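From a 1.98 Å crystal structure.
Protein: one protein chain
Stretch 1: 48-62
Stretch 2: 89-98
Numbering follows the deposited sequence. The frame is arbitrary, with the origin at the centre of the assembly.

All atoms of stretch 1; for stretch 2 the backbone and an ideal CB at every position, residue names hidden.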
# COMPACT_ATOMS: atom_id res chain seq x y z
N GLN A 48 -6.45 1.68 15.50
CA GLN A 48 -6.21 2.98 14.91
C GLN A 48 -4.72 3.20 15.08
O GLN A 48 -4.10 2.54 15.91
CB GLN A 48 -7.02 4.06 15.63
CG GLN A 48 -6.49 5.48 15.43
CD GLN A 48 -6.71 6.03 14.02
OE1 GLN A 48 -5.90 5.80 13.10
NE2 GLN A 48 -7.76 6.85 13.87
N LEU A 49 -4.12 4.04 14.25
CA LEU A 49 -2.70 4.34 14.38
C LEU A 49 -2.51 5.12 15.68
O LEU A 49 -3.38 5.90 16.07
CB LEU A 49 -2.20 5.17 13.20
CG LEU A 49 -2.33 4.55 11.82
CD1 LEU A 49 -1.90 5.54 10.76
CD2 LEU A 49 -1.49 3.29 11.73
N PRO A 50 -1.37 4.91 16.35
CA PRO A 50 -1.07 5.68 17.55
C PRO A 50 -0.91 7.16 17.27
O PRO A 50 -0.53 7.55 16.17
CB PRO A 50 0.24 5.07 18.05
CG PRO A 50 0.25 3.68 17.49
CD PRO A 50 -0.44 3.78 16.17
N ASP A 51 -1.22 7.99 18.26
CA ASP A 51 -1.42 9.43 18.06
C ASP A 51 -0.19 10.09 17.45
O ASP A 51 -0.31 10.92 16.53
CB ASP A 51 -1.77 10.11 19.39
CG ASP A 51 -3.10 9.63 19.95
OD1 ASP A 51 -4.02 9.35 19.15
OD2 ASP A 51 -3.22 9.52 21.19
N TYR A 52 0.98 9.71 17.95
CA TYR A 52 2.22 10.43 17.64
C TYR A 52 2.77 10.23 16.22
O TYR A 52 3.64 10.99 15.80
CB TYR A 52 3.32 10.08 18.65
CG TYR A 52 3.55 8.61 18.82
CD1 TYR A 52 4.38 7.91 17.97
CD2 TYR A 52 2.95 7.92 19.87
CE1 TYR A 52 4.64 6.56 18.17
CE2 TYR A 52 3.20 6.58 20.08
CZ TYR A 52 4.04 5.90 19.23
OH TYR A 52 4.25 4.56 19.42
N LEU A 53 2.28 9.22 15.49
CA LEU A 53 2.70 9.04 14.10
C LEU A 53 2.30 10.26 13.28
O LEU A 53 2.99 10.65 12.34
CB LEU A 53 2.10 7.76 13.49
CG LEU A 53 2.36 6.43 14.21
CD1 LEU A 53 2.17 5.25 13.27
CD2 LEU A 53 3.75 6.41 14.81
N ASN A 54 1.20 10.89 13.69
CA ASN A 54 0.60 11.98 12.93
C ASN A 54 0.38 11.58 11.47
O ASN A 54 0.38 12.42 10.56
CB ASN A 54 1.43 13.27 13.05
CG ASN A 54 0.60 14.46 13.47
OD1 ASN A 54 0.49 15.45 12.74
ND2 ASN A 54 -0.07 14.34 14.61
N ILE A 55 0.18 10.29 11.26
CA ILE A 55 -0.41 9.83 10.02
C ILE A 55 -1.90 9.69 10.24
O ILE A 55 -2.34 9.00 11.16
CB ILE A 55 0.22 8.51 9.56
CG1 ILE A 55 1.74 8.70 9.48
CG2 ILE A 55 -0.35 8.11 8.20
CD1 ILE A 55 2.50 7.47 9.06
N HIS A 56 -2.66 10.54 9.57
CA HIS A 56 -4.10 10.48 9.64
C HIS A 56 -4.60 9.79 8.39
O HIS A 56 -4.00 9.92 7.31
CB HIS A 56 -4.70 11.88 9.71
CG HIS A 56 -4.24 12.68 10.88
ND1 HIS A 56 -2.94 13.09 11.04
CD2 HIS A 56 -4.93 13.22 11.92
CE1 HIS A 56 -2.83 13.81 12.15
NE2 HIS A 56 -4.03 13.90 12.70
N GLU A 57 -5.72 9.09 8.52
CA GLU A 57 -6.61 8.88 7.40
C GLU A 57 -6.46 10.02 6.40
O GLU A 57 -6.62 11.18 6.76
CB GLU A 57 -8.05 8.83 7.89
CG GLU A 57 -8.67 7.45 7.86
CD GLU A 57 -10.10 7.49 7.40
OE1 GLU A 57 -10.65 8.61 7.31
OE2 GLU A 57 -10.64 6.42 7.05
N GLY A 58 -6.08 9.68 5.17
CA GLY A 58 -6.01 10.65 4.09
C GLY A 58 -4.62 11.18 3.80
O GLY A 58 -4.41 11.86 2.80
N ASP A 59 -3.66 10.88 4.66
CA ASP A 59 -2.29 11.34 4.41
C ASP A 59 -1.67 10.54 3.26
O ASP A 59 -1.99 9.39 3.08
CB ASP A 59 -1.45 11.22 5.67
CG ASP A 59 -1.83 12.26 6.75
OD1 ASP A 59 -1.24 12.21 7.85
OD2 ASP A 59 -2.76 13.07 6.52
N VAL A 60 -0.81 11.16 2.46
CA VAL A 60 -0.10 10.42 1.43
C VAL A 60 1.30 10.07 1.91
O VAL A 60 2.03 10.92 2.42
CB VAL A 60 -0.14 11.12 0.05
CG1 VAL A 60 -0.89 12.43 0.11
CG2 VAL A 60 1.23 11.28 -0.58
N LEU A 61 1.65 8.80 1.75
CA LEU A 61 2.87 8.20 2.29
C LEU A 61 3.94 8.03 1.21
O LEU A 61 5.09 7.68 1.50
CB LEU A 61 2.54 6.81 2.82
CG LEU A 61 1.35 6.70 3.77
CD1 LEU A 61 1.11 5.25 4.14
CD2 LEU A 61 1.62 7.54 5.01
N GLY A 62 3.55 8.21 -0.04
CA GLY A 62 4.47 8.04 -1.14
C GLY A 62 3.71 7.59 -2.37
O GLY A 62 2.51 7.88 -2.50
N UNK A 89 -5.23 3.11 -1.16
CA UNK A 89 -5.17 3.29 0.26
C UNK A 89 -4.64 2.07 0.97
O UNK A 89 -5.01 0.94 0.64
CB UNK A 89 -6.56 3.65 0.80
N UNK A 90 -3.81 2.31 1.99
CA UNK A 90 -3.36 1.25 2.90
C UNK A 90 -4.56 0.77 3.74
O UNK A 90 -5.22 1.59 4.39
CB UNK A 90 -2.23 1.75 3.80
N UNK A 91 -4.80 -0.54 3.76
CA UNK A 91 -5.94 -1.09 4.49
C UNK A 91 -5.71 -1.07 6.02
O UNK A 91 -4.66 -1.49 6.53
CB UNK A 91 -6.21 -2.52 4.02
N UNK A 92 -6.72 -0.60 6.76
CA UNK A 92 -6.63 -0.46 8.21
C UNK A 92 -6.36 -1.79 8.85
O UNK A 92 -6.87 -2.80 8.39
CB UNK A 92 -7.91 0.15 8.78
N UNK A 93 -5.49 -1.81 9.85
CA UNK A 93 -5.10 -3.07 10.48
C UNK A 93 -4.05 -3.86 9.70
O UNK A 93 -3.72 -4.98 10.08
CB UNK A 93 -6.34 -3.94 10.67
N UNK A 94 -3.51 -3.31 8.60
CA UNK A 94 -2.39 -3.98 7.91
C UNK A 94 -1.15 -3.15 8.10
O UNK A 94 -1.23 -2.01 8.50
CB UNK A 94 -2.68 -4.18 6.42
N UNK A 95 0.02 -3.76 7.88
CA UNK A 95 1.30 -3.07 8.03
C UNK A 95 1.37 -1.81 7.19
O UNK A 95 0.80 -1.77 6.11
CB UNK A 95 2.45 -4.00 7.65
N UNK A 96 1.97 -0.74 7.71
CA UNK A 96 2.35 0.37 6.86
C UNK A 96 3.55 -0.07 6.00
O UNK A 96 4.41 -0.83 6.46
CB UNK A 96 2.68 1.61 7.69
N UNK A 97 3.57 0.37 4.74
CA UNK A 97 4.38 -0.24 3.71
C UNK A 97 5.78 0.29 3.74
O UNK A 97 6.22 0.93 2.79
CB UNK A 97 3.76 -0.01 2.33
N UNK A 98 6.48 0.08 4.85
CA UNK A 98 7.87 0.45 4.92
C UNK A 98 8.79 -0.79 4.90
O UNK A 98 9.99 -0.66 5.20
CB UNK A 98 8.12 1.28 6.18

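Position 89 lies sideways to stretch 1, with no atom of that stretch within 5.5 Å of its ideal CB. With phi/psi of -129/140 it is an ordinary strand position, so the visible contact excludes almost nothing. The deposited residue is Gly89.

At position 90 the CA-to-CB bond points toward stretch 1, and the ideal CB lies 4.8 Å from Leu61 CD1. Extended angles (-68/128) and a methyl group at that range favour a small or medium apolar side chain; valine, isoleucine or leucine would all suit. It is Val90, chi1 t, whose CG2 comes to 3.8 Å from Leu61 CD1.

Position 91 is out of reach and could hold many residues. Leu91 is found there, and its carbonyl O begins a type II turn, accepting a hydrogen bond from the backbone N of residue 94 at 3.0 Å.

Position 92 points sideways, its ideal CB clear of stretch 1, so only a long side chain could approach. The nearby feature is the carboxylate of Glu57, which would make lysine, arginine or glutamine the intuitive choices. The deposited residue is instead Glu92: its OE2 stands 3.8 Å from Glu57 OE2, a like-charge approach rather than a bond. Both oxygens have hydrogen bonds elsewhere in the structure, so neither depends on the other for a partner.

Position 93 points away, and its positive phi (80/5), at the third place of the turn, favours glycine, with asparagine a plausible alternative. It is Gly93.

Positions 94 and 95 are out of reach, leaving stretch 1 silent about them. Thr94 closes the turn, its OG1 donating to Leu91 O at 2.8 Å; Ser95 follows, with its OG bonded elsewhere.

Position 96 carries the strongest prediction. Its CA-to-CB bond points toward stretch 1, its ideal CB is 5.3 Å from Leu61 CD1, and the methyls of Leu49, Leu53 and Ile55 lie farther out. A branched apolar chain such as leucine, or methionine, would suit this space. Leu96 (m, t) divides its methyls: CD1 lies 4.3 Å from both Leu49 CD2 and Leu53 CD1 and 4.2 Å from Ile55 CD1, while CD2 is 4.0 Å from Leu61 CD1. It loses 77 Å² to stretch 1, the largest share in stretch 2.

Position 97 also points toward stretch 1, but from farther off; phi of -84 admits proline among other apolar residues. Pro97 sets its CD 4.2 Å from Leu61 CD1.

Position 98 is out of reach and weakly constrained. Val98 donates its backbone N to Leu96 O at 2.8 Å.

Stretch 2 89-98: GVLEGTSLPV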
# COMPACT_ATOMS: atom_id res chain seq x y z
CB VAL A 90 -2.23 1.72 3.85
CG1 VAL A 90 -1.80 0.58 4.77
CG2 VAL A 90 -1.04 2.28 3.09
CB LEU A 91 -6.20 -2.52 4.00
CG LEU A 91 -7.34 -3.22 4.70
CD1 LEU A 91 -8.64 -2.45 4.50
CD2 LEU A 91 -7.46 -4.66 4.26
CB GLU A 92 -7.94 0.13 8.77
CG GLU A 92 -8.16 1.58 8.40
CD GLU A 92 -8.88 1.76 7.08
OE1 GLU A 92 -9.00 0.78 6.31
OE2 GLU A 92 -9.22 2.90 6.75
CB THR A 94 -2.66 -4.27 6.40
OG1 THR A 94 -2.56 -3.06 5.63
CG2 THR A 94 -4.05 -4.89 6.23
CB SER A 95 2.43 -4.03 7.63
OG SER A 95 2.37 -5.20 8.43
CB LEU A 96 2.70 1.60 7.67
CG LEU A 96 1.55 2.30 8.41
CD1 LEU A 96 2.07 3.34 9.38
CD2 LEU A 96 0.60 2.92 7.40
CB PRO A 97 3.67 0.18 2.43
CG PRO A 97 3.16 1.53 2.77
CD PRO A 97 2.66 1.39 4.19
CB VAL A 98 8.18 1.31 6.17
CG1 VAL A 98 7.55 2.69 6.05
CG2 VAL A 98 7.77 0.62 7.45
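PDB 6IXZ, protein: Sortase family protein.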